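Local coordinates for sensor protein (Vibrio cholerae, PDB 3BY9) that binds the C4-dicarboxylate succinate through its extracytoplasmic sensor domain, the part described here, and probably acts as a histidine kinase in two-component signalling, at residues Q15-F19 / G158-S164; H22-L27 / M150-I155; F185-L191 / P209-W215. Where two conformers were deposited one is given. Residues are numbered along the deposited sequence.

Contact 1. Residues Q15-F19 / G158-S164; sequences QLDRF and GWQNKSS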
ATOM      1  N   GLN A  15      21.894  -2.318   0.644  1.00 11.90           N
ATOM      2  CA  GLN A  15      20.702  -2.456   1.481  1.00 12.18           C
ATOM      3  C   GLN A  15      19.463  -2.251   0.647  1.00 13.67           C
ATOM      4  O   GLN A  15      18.484  -2.990   0.815  1.00 13.17           O
ATOM      5  CB  GLN A  15      20.691  -1.434   2.601  1.00 12.09           C
ATOM      6  CG  GLN A  15      21.804  -1.666   3.623  1.00 12.48           C
ATOM      7  CD  GLN A  15      21.721  -0.609   4.704  1.00 14.68           C
ATOM      8  OE1 GLN A  15      20.902  -0.698   5.636  1.00 17.61           O
ATOM      9  NE2 GLN A  15      22.523   0.411   4.566  1.00 12.30           N
ATOM     10  N   LEU A  16      19.492  -1.243  -0.233  1.00 11.04           N
ATOM     11  CA  LEU A  16      18.316  -0.977  -1.068  1.00 10.60           C
ATOM     12  C   LEU A  16      18.082  -2.155  -2.030  1.00 13.96           C
ATOM     13  O   LEU A  16      16.926  -2.533  -2.324  1.00 13.41           O
ATOM     14  CB  LEU A  16      18.490   0.350  -1.875  1.00  9.45           C
ATOM     15  CG  LEU A  16      18.480   1.632  -1.006  1.00 11.13           C
ATOM     16  CD1 LEU A  16      18.919   2.898  -1.749  1.00  9.91           C
ATOM     17  CD2 LEU A  16      17.028   1.797  -0.473  1.00 12.86           C
ATOM     18  N   ASP A  17      19.160  -2.731  -2.549  1.00 12.90           N
ATOM     19  CA  ASP A  17      19.000  -3.883  -3.460  1.00 15.98           C
ATOM     20  C   ASP A  17      18.314  -5.045  -2.711  1.00 15.95           C
ATOM     21  O   ASP A  17      17.346  -5.638  -3.208  1.00 15.47           O
ATOM     22  CB  ASP A  17      20.365  -4.400  -3.950  1.00 15.25           C
ATOM     23  CG  ASP A  17      21.008  -3.536  -5.009  1.00 22.42           C
ATOM     24  OD1 ASP A  17      20.366  -2.608  -5.554  1.00 16.94           O
ATOM     25  OD2 ASP A  17      22.207  -3.831  -5.306  1.00 18.60           O
ATOM     26  N   ARG A  18      18.810  -5.347  -1.511  1.00 12.23           N
ATOM     27  CA  ARG A  18      18.260  -6.457  -0.725  1.00 14.46           C
ATOM     28  C   ARG A  18      16.801  -6.198  -0.294  1.00 13.25           C
ATOM     29  O   ARG A  18      15.939  -7.088  -0.382  1.00 12.80           O
ATOM     30  CB  ARG A  18      19.100  -6.701   0.533  1.00 14.97           C
ATOM     31  CG  ARG A  18      20.480  -7.309   0.301  1.00 25.08           C
ATOM     32  CD  ARG A  18      21.123  -7.777   1.633  1.00 27.53           C
ATOM     33  NE  ARG A  18      21.442  -6.693   2.563  1.00 32.39           N
ATOM     34  CZ  ARG A  18      22.578  -5.999   2.529  1.00 35.30           C
ATOM     35  NH1 ARG A  18      23.494  -6.282   1.618  1.00 36.86           N
ATOM     36  NH2 ARG A  18      22.806  -5.026   3.402  1.00 34.23           N
ATOM     37  N   PHE A  19      16.512  -4.990   0.157  1.00 11.15           N
ATOM     38  CA  PHE A  19      15.148  -4.713   0.584  1.00  9.53           C
ATOM     39  C   PHE A  19      14.179  -4.640  -0.584  1.00 15.16           C
ATOM     40  O   PHE A  19      13.040  -5.095  -0.475  1.00 12.93           O
ATOM     41  CB  PHE A  19      15.107  -3.419   1.427  1.00 10.73           C
ATOM     42  CG  PHE A  19      13.854  -3.292   2.261  1.00 11.78           C
ATOM     43  CD1 PHE A  19      13.445  -4.335   3.093  1.00 11.57           C
ATOM     44  CD2 PHE A  19      13.107  -2.122   2.236  1.00 14.12           C
ATOM     45  CE1 PHE A  19      12.280  -4.195   3.897  1.00 17.30           C
ATOM     46  CE2 PHE A  19      11.954  -1.980   3.028  1.00 16.70           C
ATOM     47  CZ  PHE A  19      11.551  -3.016   3.850  1.00 15.47           C
ATOM     48  N   GLY A 158      10.902  -7.279   7.230  1.00 18.74           N
ATOM     49  CA  GLY A 158      12.093  -7.628   6.473  1.00 18.29           C
ATOM     50  C   GLY A 158      13.233  -6.632   6.669  1.00 14.79           C
ATOM     51  O   GLY A 158      14.358  -6.860   6.210  1.00 17.68           O
ATOM     52  N   TRP A 159      12.959  -5.509   7.320  1.00 13.48           N
ATOM     53  CA  TRP A 159      14.027  -4.523   7.534  1.00 12.33           C
ATOM     54  C   TRP A 159      14.692  -4.941   8.840  1.00 16.87           C
ATOM     55  O   TRP A 159      14.102  -4.778   9.898  1.00 19.79           O
ATOM     56  CB  TRP A 159      13.467  -3.114   7.734  1.00 11.62           C
ATOM     57  CG  TRP A 159      14.606  -2.128   7.807  1.00 13.14           C
ATOM     58  CD1 TRP A 159      15.164  -1.589   8.924  1.00 13.93           C
ATOM     59  CD2 TRP A 159      15.347  -1.629   6.701  1.00 10.21           C
ATOM     60  NE1 TRP A 159      16.222  -0.768   8.587  1.00 13.08           N
ATOM     61  CE2 TRP A 159      16.358  -0.773   7.226  1.00 15.23           C
ATOM     62  CE3 TRP A 159      15.261  -1.812   5.325  1.00 12.78           C
ATOM     63  CZ2 TRP A 159      17.264  -0.114   6.424  1.00 11.10           C
ATOM     64  CZ3 TRP A 159      16.177  -1.149   4.513  1.00 12.81           C
ATOM     65  CH2 TRP A 159      17.170  -0.305   5.072  1.00 12.56           C
ATOM     66  N   GLN A 160      15.906  -5.437   8.777  1.00 19.17           N
ATOM     67  CA  GLN A 160      16.483  -5.884  10.029  1.00 22.24           C
ATOM     68  C   GLN A 160      17.679  -5.107  10.516  1.00 20.94           C
ATOM     69  O   GLN A 160      18.206  -5.365  11.593  1.00 23.64           O
ATOM     70  CB  GLN A 160      16.773  -7.370   9.926  1.00 30.77           C
ATOM     71  CG  GLN A 160      15.471  -8.187  10.053  1.00 36.72           C
ATOM     72  CD  GLN A 160      14.865  -8.083  11.460  1.00 43.49           C
ATOM     73  OE1 GLN A 160      15.477  -8.529  12.443  1.00 46.00           O
ATOM     74  NE2 GLN A 160      13.668  -7.486  11.564  1.00 44.95           N
ATOM     75  N   ASN A 161      18.077  -4.106   9.762  1.00 15.59           N
ATOM     76  CA  ASN A 161      19.196  -3.299  10.195  1.00 12.34           C
ATOM     77  C   ASN A 161      18.910  -2.507  11.465  1.00 16.50           C
ATOM     78  O   ASN A 161      17.881  -1.831  11.559  1.00 14.10           O
ATOM     79  CB  ASN A 161      19.565  -2.309   9.092  1.00 15.36           C
ATOM     80  CG  ASN A 161      20.664  -1.419   9.496  1.00  6.53           C
ATOM     81  OD1 ASN A 161      20.442  -0.359  10.029  1.00 40.62           O
ATOM     82  ND2 ASN A 161      21.907  -1.845   9.237  1.00 40.61           N
ATOM     83  N   LYS A 162      19.840  -2.555  12.426  1.00 15.72           N
ATOM     84  CA  LYS A 162      19.649  -1.801  13.645  1.00 16.06           C
ATOM     85  C   LYS A 162      20.494  -0.520  13.646  1.00 12.34           C
ATOM     86  O   LYS A 162      20.449   0.253  14.620  1.00 13.20           O
ATOM     87  CB  LYS A 162      19.980  -2.698  14.855  1.00 18.49           C
ATOM     88  CG  LYS A 162      18.892  -3.766  15.081  1.00 26.17           C
ATOM     89  CD  LYS A 162      17.628  -3.103  15.619  1.00 26.53           C
ATOM     90  CE  LYS A 162      16.472  -4.093  15.738  1.00 37.02           C
ATOM     91  NZ  LYS A 162      16.197  -4.788  14.447  1.00 37.94           N
ATOM     92  N   SER A 163      21.224  -0.275  12.544  1.00 11.06           N
ATOM     93  CA  SER A 163      22.060   0.908  12.449  1.00 12.04           C
ATOM     94  C   SER A 163      21.559   1.917  11.404  1.00 11.97           C
ATOM     95  O   SER A 163      22.157   2.977  11.250  1.00 12.75           O
ATOM     96  CB  SER A 163      23.531   0.481  12.090  1.00 15.51           C
ATOM     97  OG  SER A 163      23.559  -0.236  10.871  1.00 20.99           O
ATOM     98  N   SER A 164      20.433   1.612  10.759  1.00  9.17           N
ATOM     99  CA  SER A 164      19.866   2.503   9.726  1.00  8.63           C
ATOM    100  C   SER A 164      18.349   2.259   9.723  1.00 10.68           C
ATOM    101  O   SER A 164      17.868   1.260  10.277  1.00 10.53           O
ATOM    102  CB  SER A 164      20.452   2.173   8.360  1.00  9.98           C
ATOM    103  OG  SER A 164      20.186   0.834   7.971  1.00 11.53           O
TER

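Contact 2. Residues H22-L27 / M150-I155; sequences HIVATL and MDLSAI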
ATOM      1  N   HIS A  22      13.273  -8.031  -1.452  1.00 12.78           N
ATOM      2  CA  HIS A  22      12.351  -8.583  -0.483  1.00 14.41           C
ATOM      3  C   HIS A  22      10.933  -8.093  -0.773  1.00 13.71           C
ATOM      4  O   HIS A  22       9.945  -8.857  -0.678  1.00 13.74           O
ATOM      5  CB  HIS A  22      12.756  -8.171   0.933  1.00 15.16           C
ATOM      6  CG  HIS A  22      11.763  -8.559   1.983  1.00 16.40           C
ATOM      7  ND1 HIS A  22      11.498  -9.876   2.312  1.00 17.31           N
ATOM      8  CD2 HIS A  22      10.955  -7.804   2.764  1.00 15.44           C
ATOM      9  CE1 HIS A  22      10.569  -9.915   3.248  1.00 16.96           C
ATOM     10  NE2 HIS A  22      10.219  -8.673   3.540  1.00 19.18           N
ATOM     11  N   ILE A  23      10.820  -6.803  -1.058  1.00 12.62           N
ATOM     12  CA  ILE A  23       9.505  -6.238  -1.363  1.00 13.39           C
ATOM     13  C   ILE A  23       8.882  -6.909  -2.586  1.00 14.06           C
ATOM     14  O   ILE A  23       7.717  -7.325  -2.551  1.00 14.25           O
ATOM     15  CB  ILE A  23       9.595  -4.702  -1.584  1.00 13.75           C
ATOM     16  CG1 ILE A  23       9.895  -4.020  -0.246  1.00 13.26           C
ATOM     17  CG2 ILE A  23       8.261  -4.161  -2.200  1.00 14.25           C
ATOM     18  CD1 ILE A  23      10.310  -2.526  -0.402  1.00 14.02           C
ATOM     19  N   VAL A  24       9.645  -6.986  -3.672  1.00 14.07           N
ATOM     20  CA  VAL A  24       9.146  -7.580  -4.917  1.00 16.58           C
ATOM     21  C   VAL A  24       8.758  -9.041  -4.695  1.00 17.68           C
ATOM     22  O   VAL A  24       7.688  -9.477  -5.165  1.00 15.55           O
ATOM     23  CB  VAL A  24      10.227  -7.468  -6.040  1.00 20.89           C
ATOM     24  CG1 VAL A  24       9.821  -8.270  -7.301  1.00 24.81           C
ATOM     25  CG2 VAL A  24      10.408  -6.015  -6.395  1.00 25.90           C
ATOM     26  N   ALA A  25       9.587  -9.794  -3.960  1.00 13.80           N
ATOM     27  CA  ALA A  25       9.303 -11.220  -3.735  1.00 15.17           C
ATOM     28  C   ALA A  25       8.047 -11.404  -2.907  1.00 17.44           C
ATOM     29  O   ALA A  25       7.291 -12.376  -3.106  1.00 16.38           O
ATOM     30  CB  ALA A  25      10.489 -11.947  -3.014  1.00 18.83           C
ATOM     31  N   THR A  26       7.830 -10.475  -1.971  1.00 14.45           N
ATOM     32  CA  THR A  26       6.666 -10.561  -1.069  1.00 13.16           C
ATOM     33  C   THR A  26       5.397 -10.198  -1.842  1.00 13.48           C
ATOM     34  O   THR A  26       4.404 -10.938  -1.802  1.00 12.88           O
ATOM     35  CB  THR A  26       6.869  -9.592   0.097  1.00 14.30           C
ATOM     36  OG1 THR A  26       8.023 -10.037   0.822  1.00 13.50           O
ATOM     37  CG2 THR A  26       5.692  -9.570   1.033  1.00 13.57           C
ATOM     38  N   LEU A  27       5.456  -9.103  -2.602  1.00  9.81           N
ATOM     39  CA  LEU A  27       4.267  -8.706  -3.378  1.00 13.08           C
ATOM     40  C   LEU A  27       3.921  -9.768  -4.470  1.00 13.41           C
ATOM     41  O   LEU A  27       2.751  -9.975  -4.804  1.00 12.15           O
ATOM     42  CB  LEU A  27       4.534  -7.356  -4.057  1.00 14.69           C
ATOM     43  CG  LEU A  27       4.644  -6.178  -3.079  1.00 14.30           C
ATOM     44  CD1 LEU A  27       5.116  -4.937  -3.881  1.00 18.34           C
ATOM     45  CD2 LEU A  27       3.310  -5.917  -2.407  1.00 16.39           C
HETATM   46  N   MSE A 150      -3.302  -7.050   1.004  1.00  8.87           N
HETATM   47  CA  MSE A 150      -2.164  -7.664   1.711  1.00  8.59           C
HETATM   48  C   MSE A 150      -1.752  -6.783   2.875  1.00 11.63           C
HETATM   49  O   MSE A 150      -1.621  -5.572   2.719  1.00 12.12           O
HETATM   50  CB  MSE A 150      -0.943  -7.811   0.741  1.00 11.32           C
HETATM   51  CG  MSE A 150       0.178  -8.623   1.360  1.00 12.11           C
HETATM   52 SE   MSE A 150       1.838  -8.254   0.325  1.00 20.07          SE
HETATM   53  CE  MSE A 150       2.153  -6.437   1.004  1.00 13.81           C
ATOM     54  N   ASP A 151      -1.530  -7.404   4.038  1.00 11.78           N
ATOM     55  CA  ASP A 151      -1.071  -6.699   5.240  1.00 16.13           C
ATOM     56  C   ASP A 151       0.387  -6.368   4.932  1.00 15.55           C
ATOM     57  O   ASP A 151       1.052  -7.111   4.202  1.00 16.65           O
ATOM     58  CB  ASP A 151      -1.165  -7.682   6.419  1.00 18.38           C
ATOM     59  CG  ASP A 151      -0.695  -7.097   7.726  1.00 30.44           C
ATOM     60  OD1 ASP A 151      -1.423  -6.248   8.299  1.00 30.12           O
ATOM     61  OD2 ASP A 151       0.406  -7.499   8.181  1.00 29.43           O
ATOM     62  N   LEU A 152       0.882  -5.292   5.527  1.00 13.63           N
ATOM     63  CA  LEU A 152       2.268  -4.841   5.284  1.00 16.23           C
ATOM     64  C   LEU A 152       3.319  -5.376   6.237  1.00 20.15           C
ATOM     65  O   LEU A 152       4.507  -5.078   6.076  1.00 18.87           O
ATOM     66  CB  LEU A 152       2.321  -3.346   5.380  1.00 18.42           C
ATOM     67  CG  LEU A 152       1.307  -2.685   4.460  1.00 20.89           C
ATOM     68  CD1 LEU A 152       1.425  -1.194   4.606  1.00 21.37           C
ATOM     69  CD2 LEU A 152       1.564  -3.093   3.018  1.00 21.83           C
ATOM     70  N   SER A 153       2.921  -6.135   7.243  1.00 20.13           N
ATOM     71  CA  SER A 153       3.909  -6.628   8.222  1.00 22.73           C
ATOM     72  C   SER A 153       5.073  -7.412   7.674  1.00 21.57           C
ATOM     73  O   SER A 153       6.206  -7.191   8.096  1.00 22.85           O
ATOM     74  CB  SER A 153       3.223  -7.488   9.295  1.00 24.96           C
ATOM     75  OG  SER A 153       2.250  -6.706   9.963  1.00 30.70           O
ATOM     76  N   ALA A 154       4.832  -8.338   6.750  1.00 20.67           N
ATOM     77  CA  ALA A 154       5.964  -9.120   6.269  1.00 20.35           C
ATOM     78  C   ALA A 154       6.987  -8.215   5.554  1.00 21.46           C
ATOM     79  O   ALA A 154       8.191  -8.492   5.588  1.00 19.08           O
ATOM     80  CB  ALA A 154       5.482 -10.274   5.345  1.00 25.34           C
ATOM     81  N   ILE A 155       6.520  -7.144   4.906  1.00 18.48           N
ATOM     82  CA  ILE A 155       7.471  -6.230   4.256  1.00 17.78           C
ATOM     83  C   ILE A 155       8.241  -5.473   5.348  1.00 17.10           C
ATOM     84  O   ILE A 155       9.464  -5.509   5.385  1.00 17.33           O
ATOM     85  CB  ILE A 155       6.768  -5.196   3.336  1.00 16.13           C
ATOM     86  CG1 ILE A 155       6.259  -5.892   2.061  1.00 20.43           C
ATOM     87  CG2 ILE A 155       7.746  -4.061   2.931  1.00 15.68           C
ATOM     88  CD1 ILE A 155       5.615  -4.894   1.046  1.00 17.77           C
TER

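Contact 3. Residues F185-L191 / P209-W215; sequences FHSVADL and PIPSLGW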
ATOM      1  N   PHE A 185       2.414   8.154   8.353  1.00 12.48           N
ATOM      2  CA  PHE A 185       1.439   9.183   8.048  1.00 12.89           C
ATOM      3  C   PHE A 185       1.938  10.624   8.305  1.00 14.66           C
ATOM      4  O   PHE A 185       1.123  11.525   8.447  1.00 15.99           O
ATOM      5  CB  PHE A 185       0.104   8.933   8.767  1.00 17.38           C
ATOM      6  CG  PHE A 185      -0.456   7.541   8.545  1.00 17.87           C
ATOM      7  CD1 PHE A 185      -0.748   7.089   7.265  1.00 26.29           C
ATOM      8  CD2 PHE A 185      -0.649   6.681   9.619  1.00 24.72           C
ATOM      9  CE1 PHE A 185      -1.224   5.768   7.047  1.00 24.66           C
ATOM     10  CE2 PHE A 185      -1.120   5.368   9.422  1.00 25.06           C
ATOM     11  CZ  PHE A 185      -1.403   4.918   8.125  1.00 26.34           C
ATOM     12  N   HIS A 186       3.259  10.822   8.392  1.00 12.55           N
ATOM     13  CA  HIS A 186       3.825  12.166   8.487  1.00 12.33           C
ATOM     14  C   HIS A 186       4.517  12.399   7.147  1.00 14.06           C
ATOM     15  O   HIS A 186       4.954  11.465   6.465  1.00 14.80           O
ATOM     16  CB  HIS A 186       4.913  12.273   9.550  1.00 14.61           C
ATOM     17  CG  HIS A 186       4.400  12.208  10.949  1.00 16.59           C
ATOM     18  ND1 HIS A 186       3.659  11.144  11.430  1.00 15.62           N
ATOM     19  CD2 HIS A 186       4.525  13.086  11.974  1.00 19.11           C
ATOM     20  CE1 HIS A 186       3.364  11.371  12.702  1.00 22.88           C
ATOM     21  NE2 HIS A 186       3.881  12.539  13.054  1.00 18.05           N
ATOM     22  N   SER A 187       4.631  13.649   6.741  1.00 13.27           N
ATOM     23  CA  SER A 187       5.358  13.927   5.507  1.00 13.31           C
ATOM     24  C   SER A 187       6.817  14.169   5.859  1.00 13.63           C
ATOM     25  O   SER A 187       7.131  14.620   6.968  1.00 13.61           O
ATOM     26  CB  SER A 187       4.803  15.160   4.786  1.00 13.07           C
ATOM     27  OG  SER A 187       4.801  16.318   5.627  1.00 13.43           O
ATOM     28  N   VAL A 188       7.723  13.909   4.919  1.00 10.81           N
ATOM     29  CA  VAL A 188       9.130  14.099   5.222  1.00 11.77           C
ATOM     30  C   VAL A 188       9.417  15.574   5.431  1.00 16.35           C
ATOM     31  O   VAL A 188      10.159  15.946   6.341  1.00 13.83           O
ATOM     32  CB  VAL A 188      10.015  13.564   4.077  1.00 12.55           C
ATOM     33  CG1 VAL A 188      11.473  14.018   4.251  1.00 14.93           C
ATOM     34  CG2 VAL A 188       9.946  12.011   4.075  1.00 14.67           C
ATOM     35  N   ALA A 189       8.822  16.406   4.571  1.00 15.03           N
ATOM     36  CA  ALA A 189       9.030  17.860   4.600  1.00 15.77           C
ATOM     37  C   ALA A 189       7.694  18.581   4.669  1.00 14.96           C
ATOM     38  O   ALA A 189       6.644  18.005   4.415  1.00 13.76           O
ATOM     39  CB  ALA A 189       9.773  18.306   3.321  1.00 15.86           C
ATOM     40  N   ASP A 190       7.742  19.884   4.953  1.00 15.87           N
ATOM     41  CA  ASP A 190       6.510  20.642   5.045  1.00 15.45           C
ATOM     42  C   ASP A 190       5.713  20.646   3.736  1.00 18.28           C
ATOM     43  O   ASP A 190       6.294  20.678   2.642  1.00 18.02           O
ATOM     44  CB  ASP A 190       6.798  22.108   5.433  1.00 21.03           C
ATOM     45  CG  ASP A 190       7.446  22.263   6.803  1.00 27.61           C
ATOM     46  OD1 ASP A 190       7.502  21.300   7.591  1.00 18.20           O
ATOM     47  OD2 ASP A 190       7.898  23.396   7.098  1.00 24.72           O
ATOM     48  N   LEU A 191       4.385  20.604   3.887  1.00 16.69           N
ATOM     49  CA  LEU A 191       3.447  20.599   2.766  1.00 16.49           C
ATOM     50  C   LEU A 191       2.544  21.835   2.899  1.00 17.84           C
ATOM     51  O   LEU A 191       2.256  22.300   4.013  1.00 21.38           O
ATOM     52  CB  LEU A 191       2.548  19.349   2.798  1.00 17.82           C
ATOM     53  CG  LEU A 191       3.303  18.040   2.508  1.00 18.36           C
ATOM     54  CD1 LEU A 191       2.363  16.826   2.683  1.00 18.42           C
ATOM     55  CD2 LEU A 191       3.823  18.092   1.109  1.00 22.38           C
ATOM     56  N   PRO A 209      -4.494  13.191  10.062  0.50 18.64           N
ATOM     57  CA  PRO A 209      -3.835  14.494   9.998  0.50 19.44           C
ATOM     58  C   PRO A 209      -2.477  14.066   9.444  0.50 21.57           C
ATOM     59  O   PRO A 209      -1.998  12.958   9.744  0.50 26.99           O
ATOM     60  CB  PRO A 209      -3.720  14.895  11.463  0.50 18.78           C
ATOM     61  CG  PRO A 209      -4.993  14.367  12.043  0.50 18.61           C
ATOM     62  CD  PRO A 209      -5.150  12.993  11.369  0.50 14.88           C
ATOM     63  N   ILE A 210      -1.872  14.893   8.617  1.00 19.50           N
ATOM     64  CA  ILE A 210      -0.569  14.552   8.061  1.00 15.99           C
ATOM     65  C   ILE A 210       0.403  15.619   8.607  1.00 15.26           C
ATOM     66  O   ILE A 210       0.610  16.648   7.994  1.00 16.89           O
ATOM     67  CB  ILE A 210      -0.612  14.654   6.540  1.00 15.97           C
ATOM     68  CG1 ILE A 210      -1.747  13.759   5.986  1.00 17.46           C
ATOM     69  CG2 ILE A 210       0.762  14.280   5.925  1.00 14.96           C
ATOM     70  CD1 ILE A 210      -1.543  12.232   6.143  1.00 18.08           C
ATOM     71  N   PRO A 211       1.019  15.362   9.768  1.00 15.01           N
ATOM     72  CA  PRO A 211       1.953  16.365  10.296  1.00 16.75           C
ATOM     73  C   PRO A 211       3.233  16.247   9.509  1.00 16.08           C
ATOM     74  O   PRO A 211       3.460  15.254   8.809  1.00 16.08           O
ATOM     75  CB  PRO A 211       2.213  15.921  11.744  1.00 15.24           C
ATOM     76  CG  PRO A 211       1.209  14.887  12.043  1.00 20.68           C
ATOM     77  CD  PRO A 211       0.811  14.259  10.720  1.00 15.91           C
ATOM     78  N   SER A 212       4.098  17.241   9.666  1.00 15.20           N
ATOM     79  CA  SER A 212       5.382  17.229   8.962  1.00 14.83           C
ATOM     80  C   SER A 212       6.537  16.861   9.881  1.00 15.53           C
ATOM     81  O   SER A 212       6.579  17.308  11.033  1.00 16.41           O
ATOM     82  CB  SER A 212       5.657  18.619   8.396  1.00 15.47           C
ATOM     83  OG  SER A 212       6.975  18.638   7.862  1.00 16.46           O
ATOM     84  N   LEU A 213       7.474  16.054   9.375  1.00 11.11           N
ATOM     85  CA  LEU A 213       8.671  15.682  10.156  1.00 16.20           C
ATOM     86  C   LEU A 213       9.680  16.836  10.108  1.00 15.97           C
ATOM     87  O   LEU A 213      10.686  16.822  10.835  1.00 17.49           O
ATOM     88  CB  LEU A 213       9.297  14.403   9.601  1.00 17.76           C
ATOM     89  CG  LEU A 213       8.380  13.179   9.783  1.00 18.04           C
ATOM     90  CD1 LEU A 213       8.940  12.000   9.001  1.00 18.04           C
ATOM     91  CD2 LEU A 213       8.233  12.814  11.255  1.00 22.07           C
ATOM     92  N   GLY A 214       9.446  17.770   9.184  1.00 14.28           N
ATOM     93  CA  GLY A 214      10.252  18.973   9.117  1.00 16.74           C
ATOM     94  C   GLY A 214      11.660  18.886   8.606  1.00 16.47           C
ATOM     95  O   GLY A 214      12.461  19.774   8.896  1.00 14.76           O
ATOM     96  N   TRP A 215      11.981  17.845   7.836  1.00 11.67           N
ATOM     97  CA  TRP A 215      13.351  17.738   7.318  1.00 11.28           C
ATOM     98  C   TRP A 215      13.474  18.577   6.053  1.00 14.28           C
ATOM     99  O   TRP A 215      12.477  18.817   5.365  1.00 16.39           O
ATOM    100  CB  TRP A 215      13.686  16.273   6.949  1.00 13.77           C
ATOM    101  CG  TRP A 215      14.246  15.446   8.089  1.00 14.51           C
ATOM    102  CD1 TRP A 215      15.351  15.729   8.838  1.00 16.65           C
ATOM    103  CD2 TRP A 215      13.775  14.165   8.532  1.00 15.67           C
ATOM    104  NE1 TRP A 215      15.603  14.693   9.728  1.00 18.90           N
ATOM    105  CE2 TRP A 215      14.651  13.725   9.553  1.00 19.02           C
ATOM    106  CE3 TRP A 215      12.697  13.346   8.153  1.00 16.86           C
ATOM    107  CZ2 TRP A 215      14.483  12.494  10.206  1.00 17.76           C
ATOM    108  CZ3 TRP A 215      12.534  12.110   8.803  1.00 18.59           C
ATOM    109  CH2 TRP A 215      13.426  11.709   9.814  1.00 19.28           C
TER
HETATM  110  O   HOH W   1       2.526  17.791   6.358  1.00 15.62           O
HETATM  111  O   HOH W   2      10.446  20.742   5.712  1.00 16.84           O

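Contact 1. Residues Q15-F19 / G158-S164
An aromatic edge-to-face contact joins a long helix to the loop before a strand of the sheet it crosses. Residues 15-19 belong to helix 5-27, which runs over the four-stranded sheet of the second sensor subdomain; residues 158-164 form the loop that leads from helix 153-157 into strand 165-169, at one margin of that sheet. On the helix Q15 and F19, one turn apart and joined by the backbone bond from F19 N to Q15 O (2.9 Å), both direct their CA-to-CB bonds toward the loop. The six-membered ring of W159 presents its edge to the face of F19: the centroids are 5.0 Å apart, the planes stand at 84°, and W159 CE3 comes within 3.7 Å of F19 CG. F19 CE1 also lies 3.8 Å from G158 C. Beyond the rings, Q15 extends alongside the indole, its OE1 3.8 Å from W159 CZ2 and 2.9 Å from S164 OG, an atom whose position is less certain. The indole nitrogen is used inside the loop, W159 NE1 donating to S164 O at 3.1 Å, and N161 ND2 likewise donates to S163 OG at 2.8 Å. F166 of strand 165-169 meets both aromatic rings; F19 also packs on I252, and Q15 and W159 on V254, of strand 250-257. No hydrogen bond joins the two segments, so the helix and the loop are held mainly by ring packing and close fit, whereas the bond from W159 NE1 to S164 O ties the two ends of the loop together.

Contact 2. Residues H22-L27 / M150-I155
In this tandem PAS-like (PDC) sensor, a few side chains interlock where a long helix meets the connection between the two sheets. Residues 22-27 are the last turns of helix 5-27; residues 150-155 run from M150, the last residue of strand 141-150 in the five-stranded sheet, into the short helix 153-157, on the way to the second sheet. That helix starts after a turn in which D151 OD2 accepts a capping bond from S153 N (3.0 Å). The principal bump is I155. Its side chain fills a groove lined by I23, T26 and L27, with CG2 3.8 Å from I23 CG1, CG1 3.9 Å from T26 CG2, and CD1 4.3 Å from L27 CD2. In return the T26 methyl, CG2, fits a hollow bounded by I155, by M150 SE at 4.1 Å and by A154 CB at 4.4 Å. The hydroxyl is bonded to H22 O of its own helix, T26 OG1 to O 2.7 Å. M150, deposited as selenomethionine, points its CA-to-CB bond toward the helix, and its CE meets L27 CD2 at 3.6 Å. L27 also packs on Y130 and Y132 of strand 128-138 and on L248, so the helix end touches elements of both subdomains. The side chains of K149 and Y131, which bind succinate in another structure of this protein, lie about 6 and 8 Å from that of M150. Beside this apolar packing, the H22 ring turns its edge to the short helix, and NE2 donates to A154 O at 2.9 Å, with an angle of 162°.

Contact 3. Residues F185-L191 / P209-W215
Two irregular segments can be stitched together by a single parallel beta bridge, here between S187 and S212, whose CA atoms are 4.8 Å apart. They lie in the second subdomain, in the loops on either side of helix 193-202, the second leading on to strand 223-226. S187 serves both ways: its N donates to P211 O (2.9 Å) and its O accepts from L213 N (2.8 Å). V188 O takes W215 N at 3.0 Å. The S187 hydroxyl donates to A189 O (2.8 Å) and accepts from a water that also donates to I210 O. S212 OG, in an ST turn, accepts from G214 N at 2.9 Å and donates to D190 OD1 at 2.7 Å. F185 O is the exception: buried without a polar partner, it meets I210 CA in a CA-H...O contact of 3.5 Å. P211 CG lies over the face of the H186 ring, a CH-pi contact 3.9 Å from the centroid, while H186 ND1 bonds L184 O. W215 NE1 pairs with D236 O, beside the calcium ligand D237. A second water accepts from D190 N (2.9 Å) and donates to W215 O (2.8 Å).

Overall arrangement
Long-range contacts along one helix can tie together parts of a chain that are far apart in sequence. Contacts 1 and 2 share helix 5-27, have centres 14 Å apart and touch: F19 CE1 is 3.4 Å from I155 O, and G158 CA 3.6 Å from H22 NE2. The chain passes the helix sides of contacts 1 and 2, builds the succinate-binding five-stranded subdomain, and returns through contact 2, then contact 1, into the four-stranded sheet. The same helix thus packs against the link between the subdomains. Contact 3 follows in series within the second subdomain, its centre 23 and 25 Å from those of contacts 1 and 2, touching neither; it joins the two loops around helix 193-202.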